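Local atomic coordinates of uncharacterized metal-dependent hydrolase (Pyrococcus furiosus, PDB entry 3ICJ), a protein that is of unknown specific function but, as a zinc-binding member of the amidohydrolase family, probably hydrolyses carbon-nitrogen bonds other than peptide bonds. Residues A[215-220]-A[245-250]; A[223-228]-A[258-263]; A[265-270]-A[288-293]; A[136-141]-A[162-167]. One frame throughout, in Å; residues are numbered along the deposited sequence.

Contacts 1, 2 and 3 share one neighbourhood of the barrel, their centres 13 to 14 Å apart. Contacts 1 and 2 both use helix 217-233 and meet where Ile-224 CD1 lies 3.9 Å from Ala-248 O. Helix 246-257 then packs on the strands of contact 3, with Leu-249 CD1 3.7 Å from Ile-292 CD1, while Leu-261 of contact 2 rests on Leu-290. Contact 4 belongs to a separate sheet: its nearest atoms are about 17 Å from contact 3, yet Phe-138 touches Leu-215 and Tyr-223. Closest to the zinc site is Tyr-268 of contact 3, whose side chain is about 10 Å from a zinc ion; that of Ala-248 is about 13 Å away.

Contact 1: residues A[215-220]-A[245-250]; sequences LTVKDY and GEKALK
Two helices begin side by side here, Val-217 and Lys-247 approaching to 5.4 Å between CA atoms and Tyr-220 and Ala-248 to 5.8 Å. Lys-247 carries the contact. Its CB sits over a face of the Tyr-220 ring, 4.2 Å from the centroid, in a CH-pi contact, and beyond CG the chain runs fully extended, which takes NZ as far as Leu-215 O, 2.8 Å away and almost straight out along the C=O axis. Ala-248, small enough to let the ring come close, puts its CB 3.9 Å from Tyr-220 CD2, while the hydroxyl of that tyrosine bonds to Asn-211 O. Farther out, Val-217 CG2 lies 3.7 Å from Lys-250 CD, the aliphatic part of a lysine serving as apolar surface. Thr-216 and Asp-219 form a capping box that starts helix 217-233, the threonine OG1 accepting from Asp-219 N at 3.2 Å. With an alanine in place of Lys-247, Leu-215 O and Glu-212 O would probably be left without the ammonium that they share. Since NZ bonds both, one ammonium group gathers carbonyls at the carboxyl end of helix 200-214, where it probably offsets the partial negative charge.

Contact 2: residues A[223-228]-A[258-263]; sequences YIESAQ and EGRLKM
Glu-225 OE1 is gripped from two directions: Arg-260 NE reaches it at 3.0 Å and a water at 2.7 Å. The other carboxylate oxygen, OE2, takes Arg-260 NH1 at 2.7 Å, so the guanidinium meets the acid side-on with NE and NH1, one bond to each oxygen. Both oxygens lie nearly in the guanidinium plane, but the carboxylate is turned 38° from it. A bend in the arginine chain at chi3 (67°) brings this edge round to the helix. Arg-260 NH2 makes a further salt bridge to Glu-258, which also pairs with Lys-221, so the ions form a network.

Gln-228 spans the backbone with both ends of its amide. NE2 donates to Arg-260 O at 3.0 Å, in the carbonyl plane, and OE1 accepts from Lys-262 N at 2.7 Å, the donor standing above the amide plane. Gln-228 CG is anti to the backbone N (chi1 160°) and the chain extended, giving the length to reach the loop backbone. Met-263 SD packs against the helix backbone, 4.0 Å from Gln-228 CA. Gly-259, at positive phi, ends helix 246-257 in a Schellman motif.

A glutamine suits this place because its amide both gives and accepts. Two backbone groups of an irregular turn are thereby satisfied, which fixes the loop leading into strand 264-269 against helix 217-233.

Contact 3: residues A[265-270]-A[288-293]; sequences VFAYLS and RRLRIW
Strands 265-269 and 290-293 run parallel, pairing Val-265 with Leu-290, Phe-266 with Arg-291 and Ala-267 with Ile-292, and four backbone bonds join them, among them Val-265 N to Arg-289 O (3.0 Å) and Trp-293 N to Ala-267 O (3.1 Å). On the face bearing Phe-266 and Arg-291, the arginine lies alongside the phenylalanine, its CD over the ring 4.1 Å from the centroid. Trp-293 also meets this ring: the Phe-266 edge is turned to the indole face in a T-shaped pair, planes at 67°, with CD1 3.5 Å from Trp-293 NE1, which itself bonds to Thr-478 O. A bend at chi2 (79°) lays the arginine chain along the ring, while NH2 bonds to Arg-289 O at 2.9 Å, on the face of that carbonyl away from Val-265 N. On the other side of the sheet Ala-267 CB and Leu-290 CD1 touch at 4.2 Å, and Leu-290 packs on helix 246-257. A serine replacing Arg-291 would probably leave one face of the Phe-266 ring without its cover and Arg-289 O without its second donor. The guanidinium of Arg-291 is held by carbonyl and amide oxygens, Arg-289 O and Asn-264 OD1, while its aliphatic part completes an aromatic cluster beside a barrel strand that leads toward the zinc-binding, carboxylated Lys-296.

Contact 4: residues A[136-141]-A[162-167]; sequences IIFGFG and PVFLYR
Phe-138 begins at a CB that lies 4.1 Å from Phe-164 O, and its ring then bears on the neighbouring phenylalanine. With CG anti to its own carbonyl carbon (chi1 -62°), the ring leans across the strands so that CD1 comes 3.9 Å from Phe-164 CB and CE1 follows at 4.0 Å. Ile-136 CG2 covers one ring face, while CE2 extends away from the sheet to touch Leu-215 and Tyr-223. The two phenylalanines cross at a slant, both packing on Ile-210 of helix 200-214.

The strands are parallel and in register, Ile-137 opposite Val-163, Phe-138 opposite Phe-164 and Gly-139 opposite Leu-165. Ile-137 N donates to Pro-162 O at 2.9 Å, and Tyr-166 N to Gly-139 O at the same distance. On the face opposite the phenylalanines, Ile-137 and Val-163 point the same way, CD1 to CG2 4.0 Å, as beta-branched residues suited to a strand.

Gly-139 matters by what it lacks: Leu-165 CD2 lies 3.7 Å from its CA, in room a CB would take. Gly-141, at positive phi, takes a backbone shape that a side chain would jam against the preceding carbonyl.

Helix 122-130 covers Ile-137, Val-163 and Leu-165, and helix 200-214 covers the opposite face, so this is a sheet layered between helices, the connection between the two strands passing through the short helices 144-147 and 153-156. It forms part of a mixed sheet lying in the chain between barrel strands 92-102 and 236-244, consistent with an insertion into the amidohydrolase barrel, away from the zinc site.

Contact 1: residues A[215-220]-A[245-250]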
# COMPACT_ATOMS: atom_id res chain seq x y z
N LEU A 215 15.54 -14.93 -0.61
CA LEU A 215 14.91 -14.47 -1.86
C LEU A 215 15.91 -13.71 -2.75
O LEU A 215 16.78 -13.01 -2.25
CB LEU A 215 13.68 -13.61 -1.57
CG LEU A 215 12.58 -14.34 -0.79
CD1 LEU A 215 11.48 -13.37 -0.41
CD2 LEU A 215 12.02 -15.53 -1.57
N THR A 216 15.80 -13.88 -4.06
CA THR A 216 16.75 -13.29 -5.00
C THR A 216 16.10 -12.11 -5.71
O THR A 216 14.90 -11.87 -5.54
CB THR A 216 17.22 -14.31 -6.07
OG1 THR A 216 16.11 -14.67 -6.92
CG2 THR A 216 17.83 -15.55 -5.44
N VAL A 217 16.90 -11.37 -6.49
CA VAL A 217 16.39 -10.29 -7.35
C VAL A 217 15.32 -10.81 -8.32
O VAL A 217 14.26 -10.21 -8.44
CB VAL A 217 17.53 -9.56 -8.10
CG1 VAL A 217 16.98 -8.64 -9.22
CG2 VAL A 217 18.39 -8.77 -7.10
N LYS A 218 15.58 -11.96 -8.96
CA LYS A 218 14.59 -12.61 -9.84
C LYS A 218 13.26 -12.92 -9.13
O LYS A 218 12.19 -12.68 -9.70
CB LYS A 218 15.16 -13.90 -10.44
CG LYS A 218 15.83 -13.78 -11.80
CD LYS A 218 16.48 -15.11 -12.21
CE LYS A 218 15.48 -16.26 -12.40
NZ LYS A 218 14.89 -16.29 -13.78
N ASP A 219 13.34 -13.45 -7.91
CA ASP A 219 12.12 -13.69 -7.10
C ASP A 219 11.35 -12.37 -6.92
O ASP A 219 10.12 -12.35 -7.09
CB ASP A 219 12.43 -14.23 -5.71
CG ASP A 219 13.06 -15.60 -5.72
OD1 ASP A 219 12.74 -16.43 -6.60
OD2 ASP A 219 13.84 -15.87 -4.79
N TYR A 220 12.05 -11.29 -6.61
CA TYR A 220 11.38 -9.99 -6.43
C TYR A 220 10.75 -9.43 -7.70
O TYR A 220 9.66 -8.86 -7.62
CB TYR A 220 12.29 -8.93 -5.82
CG TYR A 220 12.35 -8.98 -4.32
CD1 TYR A 220 13.22 -9.86 -3.68
CD2 TYR A 220 11.53 -8.18 -3.54
CE1 TYR A 220 13.28 -9.93 -2.29
CE2 TYR A 220 11.58 -8.23 -2.13
CZ TYR A 220 12.47 -9.11 -1.52
OH TYR A 220 12.54 -9.19 -0.15
N GLY A 245 13.23 -2.06 -0.18
CA GLY A 245 14.56 -2.47 0.27
C GLY A 245 15.52 -2.70 -0.89
O GLY A 245 15.18 -2.46 -2.04
N GLU A 246 16.72 -3.20 -0.57
CA GLU A 246 17.80 -3.39 -1.55
C GLU A 246 17.38 -4.22 -2.76
O GLU A 246 17.53 -3.76 -3.90
CB GLU A 246 19.05 -4.02 -0.91
CG GLU A 246 19.73 -3.19 0.17
CD GLU A 246 20.97 -2.42 -0.30
OE1 GLU A 246 21.41 -2.62 -1.46
OE2 GLU A 246 21.51 -1.63 0.50
N LYS A 247 16.86 -5.43 -2.52
CA LYS A 247 16.50 -6.35 -3.61
C LYS A 247 15.27 -5.92 -4.42
O LYS A 247 15.25 -6.12 -5.64
CB LYS A 247 16.38 -7.80 -3.11
CG LYS A 247 17.74 -8.42 -2.81
CD LYS A 247 17.63 -9.81 -2.20
CE LYS A 247 19.03 -10.40 -2.06
NZ LYS A 247 19.06 -11.67 -1.26
N ALA A 248 14.27 -5.36 -3.74
CA ALA A 248 13.11 -4.79 -4.44
C ALA A 248 13.48 -3.64 -5.38
O ALA A 248 12.99 -3.62 -6.49
CB ALA A 248 12.04 -4.35 -3.47
N LEU A 249 14.35 -2.72 -4.94
CA LEU A 249 14.93 -1.69 -5.81
C LEU A 249 15.71 -2.26 -7.00
O LEU A 249 15.49 -1.84 -8.13
CB LEU A 249 15.79 -0.67 -5.03
CG LEU A 249 16.34 0.52 -5.85
CD1 LEU A 249 15.20 1.37 -6.42
CD2 LEU A 249 17.23 1.38 -5.00
N LYS A 250 16.61 -3.23 -6.74
CA LYS A 250 17.35 -3.89 -7.83
C LYS A 250 16.38 -4.49 -8.85
O LYS A 250 16.61 -4.38 -10.05
CB LYS A 250 18.28 -4.99 -7.30
CG LYS A 250 19.57 -4.53 -6.63
CD LYS A 250 20.49 -5.75 -6.45
CE LYS A 250 21.82 -5.40 -5.77
NZ LYS A 250 21.58 -4.48 -4.63

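Contact 2: residues A[223-228]-A[258-263]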
# COMPACT_ATOMS: atom_id res chain seq x y z
N TYR A 223 7.47 -11.36 -8.07
CA TYR A 223 6.48 -10.81 -7.11
C TYR A 223 5.90 -9.50 -7.58
O TYR A 223 4.68 -9.31 -7.57
CB TYR A 223 7.11 -10.65 -5.70
CG TYR A 223 7.48 -11.98 -5.06
CD1 TYR A 223 6.72 -13.13 -5.30
CD2 TYR A 223 8.59 -12.10 -4.22
CE1 TYR A 223 7.04 -14.35 -4.72
CE2 TYR A 223 8.93 -13.33 -3.64
CZ TYR A 223 8.14 -14.44 -3.90
OH TYR A 223 8.44 -15.66 -3.34
N ILE A 224 6.77 -8.59 -8.00
CA ILE A 224 6.35 -7.29 -8.44
C ILE A 224 5.47 -7.40 -9.69
O ILE A 224 4.44 -6.74 -9.77
CB ILE A 224 7.56 -6.33 -8.66
CG1 ILE A 224 8.19 -6.01 -7.30
CG2 ILE A 224 7.12 -5.06 -9.38
CD1 ILE A 224 9.63 -5.46 -7.38
N GLU A 225 5.88 -8.25 -10.64
CA GLU A 225 5.04 -8.48 -11.83
C GLU A 225 3.67 -9.12 -11.54
O GLU A 225 2.67 -8.74 -12.18
CB GLU A 225 5.77 -9.28 -12.90
CG GLU A 225 6.84 -8.47 -13.64
CD GLU A 225 7.52 -9.25 -14.76
OE1 GLU A 225 7.42 -8.84 -15.94
OE2 GLU A 225 8.16 -10.27 -14.45
N SER A 226 3.60 -10.05 -10.59
CA SER A 226 2.30 -10.61 -10.15
C SER A 226 1.38 -9.56 -9.51
O SER A 226 0.18 -9.55 -9.82
CB SER A 226 2.47 -11.78 -9.17
OG SER A 226 3.31 -12.79 -9.70
N ALA A 227 1.93 -8.73 -8.61
CA ALA A 227 1.20 -7.59 -8.01
C ALA A 227 0.68 -6.61 -9.06
O ALA A 227 -0.46 -6.16 -8.99
CB ALA A 227 2.07 -6.85 -7.00
N GLN A 228 1.55 -6.28 -10.02
CA GLN A 228 1.23 -5.32 -11.07
C GLN A 228 0.07 -5.82 -11.95
O GLN A 228 -0.86 -5.07 -12.23
CB GLN A 228 2.48 -5.01 -11.90
CG GLN A 228 2.22 -4.45 -13.26
CD GLN A 228 3.53 -4.09 -13.94
OE1 GLN A 228 4.06 -3.01 -13.74
NE2 GLN A 228 4.06 -5.02 -14.74
N GLU A 258 13.99 -3.17 -18.74
CA GLU A 258 13.42 -4.22 -19.57
C GLU A 258 12.07 -3.94 -20.20
O GLU A 258 11.56 -4.74 -20.94
CB GLU A 258 13.33 -5.53 -18.80
CG GLU A 258 14.63 -6.17 -18.48
CD GLU A 258 14.47 -7.39 -17.64
OE1 GLU A 258 13.37 -7.61 -17.12
OE2 GLU A 258 15.44 -8.14 -17.50
N GLY A 259 11.50 -2.79 -19.90
CA GLY A 259 10.20 -2.40 -20.45
C GLY A 259 9.05 -3.21 -19.86
O GLY A 259 7.99 -3.33 -20.45
N ARG A 260 9.27 -3.76 -18.68
CA ARG A 260 8.33 -4.70 -18.05
C ARG A 260 7.50 -4.07 -16.92
O ARG A 260 6.61 -4.73 -16.34
CB ARG A 260 9.08 -5.95 -17.57
CG ARG A 260 9.31 -6.96 -18.68
CD ARG A 260 10.40 -7.99 -18.34
NE ARG A 260 10.07 -8.91 -17.24
CZ ARG A 260 10.86 -9.91 -16.80
NH1 ARG A 260 10.47 -10.67 -15.79
NH2 ARG A 260 12.04 -10.15 -17.37
N LEU A 261 7.77 -2.81 -16.60
CA LEU A 261 6.87 -2.05 -15.73
C LEU A 261 5.74 -1.48 -16.57
O LEU A 261 5.99 -0.84 -17.59
CB LEU A 261 7.59 -0.90 -15.02
CG LEU A 261 8.42 -1.26 -13.80
CD1 LEU A 261 8.94 0.01 -13.12
CD2 LEU A 261 7.65 -2.17 -12.79
N LYS A 262 4.50 -1.71 -16.12
CA LYS A 262 3.31 -1.28 -16.85
C LYS A 262 2.40 -0.35 -16.03
O LYS A 262 1.25 -0.08 -16.40
CB LYS A 262 2.52 -2.51 -17.35
CG LYS A 262 3.28 -3.40 -18.37
CD LYS A 262 3.61 -2.64 -19.65
CE LYS A 262 4.03 -3.55 -20.80
NZ LYS A 262 5.29 -4.30 -20.50
N MET A 263 2.92 0.16 -14.92
CA MET A 263 2.17 1.05 -14.05
C MET A 263 3.16 2.04 -13.48
O MET A 263 4.36 1.78 -13.50
CB MET A 263 1.38 0.25 -12.95
CG MET A 263 2.17 -0.34 -11.73
SD MET A 263 1.19 -1.39 -10.53
CE MET A 263 -0.29 -0.49 -10.52
O HOH W 1 5.69 -7.08 -17.11

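Contact 3: residues A[265-270]-A[288-293]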
# COMPACT_ATOMS: atom_id res chain seq x y z
N VAL A 265 5.14 3.74 -10.69
CA VAL A 265 5.59 3.21 -9.40
C VAL A 265 6.41 4.31 -8.74
O VAL A 265 7.46 4.70 -9.24
CB VAL A 265 6.46 1.95 -9.56
CG1 VAL A 265 7.04 1.50 -8.19
CG2 VAL A 265 5.69 0.80 -10.22
N PHE A 266 5.88 4.87 -7.65
CA PHE A 266 6.59 5.91 -6.93
C PHE A 266 7.22 5.25 -5.70
O PHE A 266 6.54 4.94 -4.73
CB PHE A 266 5.65 7.07 -6.55
CG PHE A 266 5.10 7.80 -7.74
CD1 PHE A 266 5.70 8.98 -8.21
CD2 PHE A 266 3.97 7.32 -8.40
CE1 PHE A 266 5.19 9.67 -9.33
CE2 PHE A 266 3.46 7.97 -9.54
CZ PHE A 266 4.06 9.16 -10.00
N ALA A 267 8.53 5.02 -5.77
CA ALA A 267 9.21 4.17 -4.79
C ALA A 267 9.66 4.98 -3.58
O ALA A 267 10.32 6.01 -3.74
CB ALA A 267 10.42 3.47 -5.46
N TYR A 268 9.24 4.55 -2.40
CA TYR A 268 9.68 5.19 -1.15
C TYR A 268 10.60 4.19 -0.47
O TYR A 268 10.14 3.17 0.05
CB TYR A 268 8.49 5.56 -0.25
CG TYR A 268 7.80 6.85 -0.65
CD1 TYR A 268 7.09 6.94 -1.85
CD2 TYR A 268 7.88 7.98 0.15
CE1 TYR A 268 6.45 8.11 -2.24
CE2 TYR A 268 7.25 9.19 -0.23
CZ TYR A 268 6.53 9.23 -1.43
OH TYR A 268 5.92 10.39 -1.82
N LEU A 269 11.89 4.49 -0.50
CA LEU A 269 12.95 3.53 -0.15
C LEU A 269 13.12 3.38 1.35
O LEU A 269 12.86 4.32 2.09
CB LEU A 269 14.29 3.99 -0.75
CG LEU A 269 14.42 4.33 -2.25
CD1 LEU A 269 15.88 4.46 -2.69
CD2 LEU A 269 13.74 3.30 -3.07
N SER A 270 13.56 2.20 1.80
CA SER A 270 14.03 2.07 3.17
C SER A 270 15.30 2.93 3.36
O SER A 270 16.11 3.08 2.41
CB SER A 270 14.27 0.60 3.54
OG SER A 270 15.55 0.17 3.16
N ARG A 288 10.43 6.38 -17.02
CA ARG A 288 9.17 6.25 -17.77
C ARG A 288 8.03 5.72 -16.88
O ARG A 288 6.92 6.22 -16.94
CB ARG A 288 9.29 5.35 -19.02
CG ARG A 288 10.65 5.27 -19.74
CD ARG A 288 11.16 6.57 -20.41
NE ARG A 288 10.16 7.61 -20.67
CZ ARG A 288 10.21 8.83 -20.14
NH1 ARG A 288 11.22 9.15 -19.34
NH2 ARG A 288 9.27 9.72 -20.41
N ARG A 289 8.33 4.69 -16.08
CA ARG A 289 7.39 4.17 -15.09
C ARG A 289 7.87 4.27 -13.63
O ARG A 289 7.10 4.66 -12.75
CB ARG A 289 7.01 2.73 -15.40
CG ARG A 289 6.19 2.57 -16.71
CD ARG A 289 4.87 3.38 -16.60
NE ARG A 289 3.93 2.98 -17.64
CZ ARG A 289 2.64 3.30 -17.67
NH1 ARG A 289 2.10 4.07 -16.74
NH2 ARG A 289 1.90 2.83 -18.67
N LEU A 290 9.15 3.93 -13.39
CA LEU A 290 9.74 3.95 -12.05
C LEU A 290 10.16 5.36 -11.69
O LEU A 290 10.85 6.03 -12.47
CB LEU A 290 10.96 3.02 -11.97
CG LEU A 290 11.81 3.03 -10.68
CD1 LEU A 290 11.01 2.50 -9.46
CD2 LEU A 290 13.11 2.22 -10.85
N ARG A 291 9.72 5.80 -10.51
CA ARG A 291 10.19 7.04 -9.91
C ARG A 291 10.90 6.70 -8.59
O ARG A 291 10.34 6.00 -7.75
CB ARG A 291 9.03 7.97 -9.60
CG ARG A 291 8.45 8.75 -10.77
CD ARG A 291 7.51 7.92 -11.62
NE ARG A 291 6.57 8.76 -12.37
CZ ARG A 291 5.69 8.30 -13.24
NH1 ARG A 291 4.84 9.13 -13.85
NH2 ARG A 291 5.64 7.00 -13.51
N ILE A 292 12.12 7.21 -8.43
CA ILE A 292 12.83 7.17 -7.15
C ILE A 292 12.33 8.44 -6.45
O ILE A 292 12.68 9.53 -6.88
CB ILE A 292 14.38 7.21 -7.32
CG1 ILE A 292 14.87 6.16 -8.32
CG2 ILE A 292 15.10 7.02 -5.97
CD1 ILE A 292 14.56 4.71 -7.94
N TRP A 293 11.49 8.29 -5.42
CA TRP A 293 10.67 9.45 -4.97
C TRP A 293 10.85 9.86 -3.52
O TRP A 293 10.69 11.04 -3.18
CB TRP A 293 9.20 9.12 -5.19
CG TRP A 293 8.37 10.23 -5.80
CD1 TRP A 293 7.18 10.71 -5.33
CD2 TRP A 293 8.65 10.95 -7.01
NE1 TRP A 293 6.71 11.69 -6.16
CE2 TRP A 293 7.58 11.86 -7.21
CE3 TRP A 293 9.70 10.93 -7.95
CZ2 TRP A 293 7.52 12.72 -8.31
CZ3 TRP A 293 9.64 11.80 -9.05
CH2 TRP A 293 8.55 12.67 -9.22

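Contact 4: residues A[136-141]-A[162-167]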
# COMPACT_ATOMS: atom_id res chain seq x y z
N ILE A 136 11.16 -22.46 -3.32
CA ILE A 136 10.68 -22.46 -1.93
C ILE A 136 9.15 -22.32 -1.94
O ILE A 136 8.60 -21.51 -2.69
CB ILE A 136 11.30 -21.32 -1.10
CG1 ILE A 136 12.83 -21.41 -1.15
CG2 ILE A 136 10.85 -21.38 0.35
CD1 ILE A 136 13.52 -20.09 -1.17
N ILE A 137 8.46 -23.13 -1.12
CA ILE A 137 7.00 -23.08 -1.00
C ILE A 137 6.59 -22.29 0.24
O ILE A 137 6.84 -22.73 1.36
CB ILE A 137 6.34 -24.49 -0.93
CG1 ILE A 137 6.74 -25.35 -2.13
CG2 ILE A 137 4.82 -24.37 -0.85
CD1 ILE A 137 6.56 -26.84 -1.89
N PHE A 138 5.96 -21.14 0.01
CA PHE A 138 5.37 -20.33 1.07
C PHE A 138 3.86 -20.54 1.10
O PHE A 138 3.22 -20.67 0.07
CB PHE A 138 5.69 -18.84 0.87
CG PHE A 138 7.17 -18.53 0.91
CD1 PHE A 138 7.84 -18.46 2.14
CD2 PHE A 138 7.89 -18.33 -0.26
CE1 PHE A 138 9.22 -18.18 2.19
CE2 PHE A 138 9.26 -18.06 -0.22
CZ PHE A 138 9.93 -17.98 1.01
N GLY A 139 3.31 -20.59 2.31
CA GLY A 139 1.87 -20.79 2.49
C GLY A 139 1.38 -20.15 3.77
O GLY A 139 2.17 -19.66 4.57
N PHE A 140 0.06 -20.17 3.98
CA PHE A 140 -0.57 -19.46 5.09
C PHE A 140 -1.93 -20.05 5.44
O PHE A 140 -2.55 -20.74 4.63
CB PHE A 140 -0.75 -17.97 4.74
CG PHE A 140 -1.87 -17.70 3.77
CD1 PHE A 140 -3.14 -17.34 4.22
CD2 PHE A 140 -1.66 -17.82 2.39
CE1 PHE A 140 -4.19 -17.11 3.32
CE2 PHE A 140 -2.71 -17.59 1.48
CZ PHE A 140 -3.96 -17.23 1.95
N GLY A 141 -2.40 -19.74 6.65
CA GLY A 141 -3.80 -19.96 7.00
C GLY A 141 -4.19 -21.28 7.63
O GLY A 141 -5.38 -21.54 7.78
N PRO A 162 12.40 -26.41 0.31
CA PRO A 162 12.08 -25.62 1.52
C PRO A 162 10.62 -25.20 1.57
O PRO A 162 10.01 -24.89 0.55
CB PRO A 162 12.98 -24.38 1.39
CG PRO A 162 14.11 -24.84 0.56
CD PRO A 162 13.53 -25.82 -0.42
N VAL A 163 10.07 -25.24 2.78
CA VAL A 163 8.66 -25.00 3.01
C VAL A 163 8.55 -24.07 4.22
O VAL A 163 9.26 -24.25 5.20
CB VAL A 163 7.92 -26.35 3.26
CG1 VAL A 163 6.63 -26.15 4.00
CG2 VAL A 163 7.65 -27.08 1.92
N PHE A 164 7.69 -23.05 4.14
CA PHE A 164 7.53 -22.12 5.25
C PHE A 164 6.07 -21.72 5.28
O PHE A 164 5.58 -21.07 4.35
CB PHE A 164 8.46 -20.90 5.06
CG PHE A 164 8.40 -19.89 6.19
CD1 PHE A 164 9.36 -19.90 7.19
CD2 PHE A 164 7.40 -18.92 6.25
CE1 PHE A 164 9.33 -18.98 8.23
CE2 PHE A 164 7.35 -17.99 7.29
CZ PHE A 164 8.32 -18.02 8.28
N LEU A 165 5.36 -22.12 6.33
CA LEU A 165 3.90 -22.01 6.37
C LEU A 165 3.37 -21.24 7.59
O LEU A 165 3.49 -21.71 8.71
CB LEU A 165 3.25 -23.40 6.36
CG LEU A 165 3.69 -24.40 5.28
CD1 LEU A 165 3.14 -25.79 5.60
CD2 LEU A 165 3.26 -23.97 3.90
N TYR A 166 2.79 -20.07 7.34
CA TYR A 166 2.19 -19.28 8.40
C TYR A 166 0.98 -19.98 9.00
O TYR A 166 0.27 -20.71 8.31
CB TYR A 166 1.78 -17.90 7.87
CG TYR A 166 2.95 -16.98 7.60
CD1 TYR A 166 3.52 -16.22 8.61
CD2 TYR A 166 3.48 -16.87 6.32
CE1 TYR A 166 4.58 -15.38 8.36
CE2 TYR A 166 4.55 -16.03 6.06
CZ TYR A 166 5.10 -15.28 7.09
OH TYR A 166 6.16 -14.45 6.83
N ARG A 167 0.76 -19.77 10.30
CA ARG A 167 -0.54 -20.01 10.90
C ARG A 167 -1.53 -18.91 10.52
O ARG A 167 -1.14 -17.87 9.99
CB ARG A 167 -0.42 -20.09 12.42
CG ARG A 167 -1.60 -20.78 13.10
CD ARG A 167 -1.46 -20.73 14.62
NE ARG A 167 -2.63 -21.30 15.28
CZ ARG A 167 -3.78 -20.64 15.47
NH1 ARG A 167 -3.91 -19.40 15.03
NH2 ARG A 167 -4.79 -21.23 16.09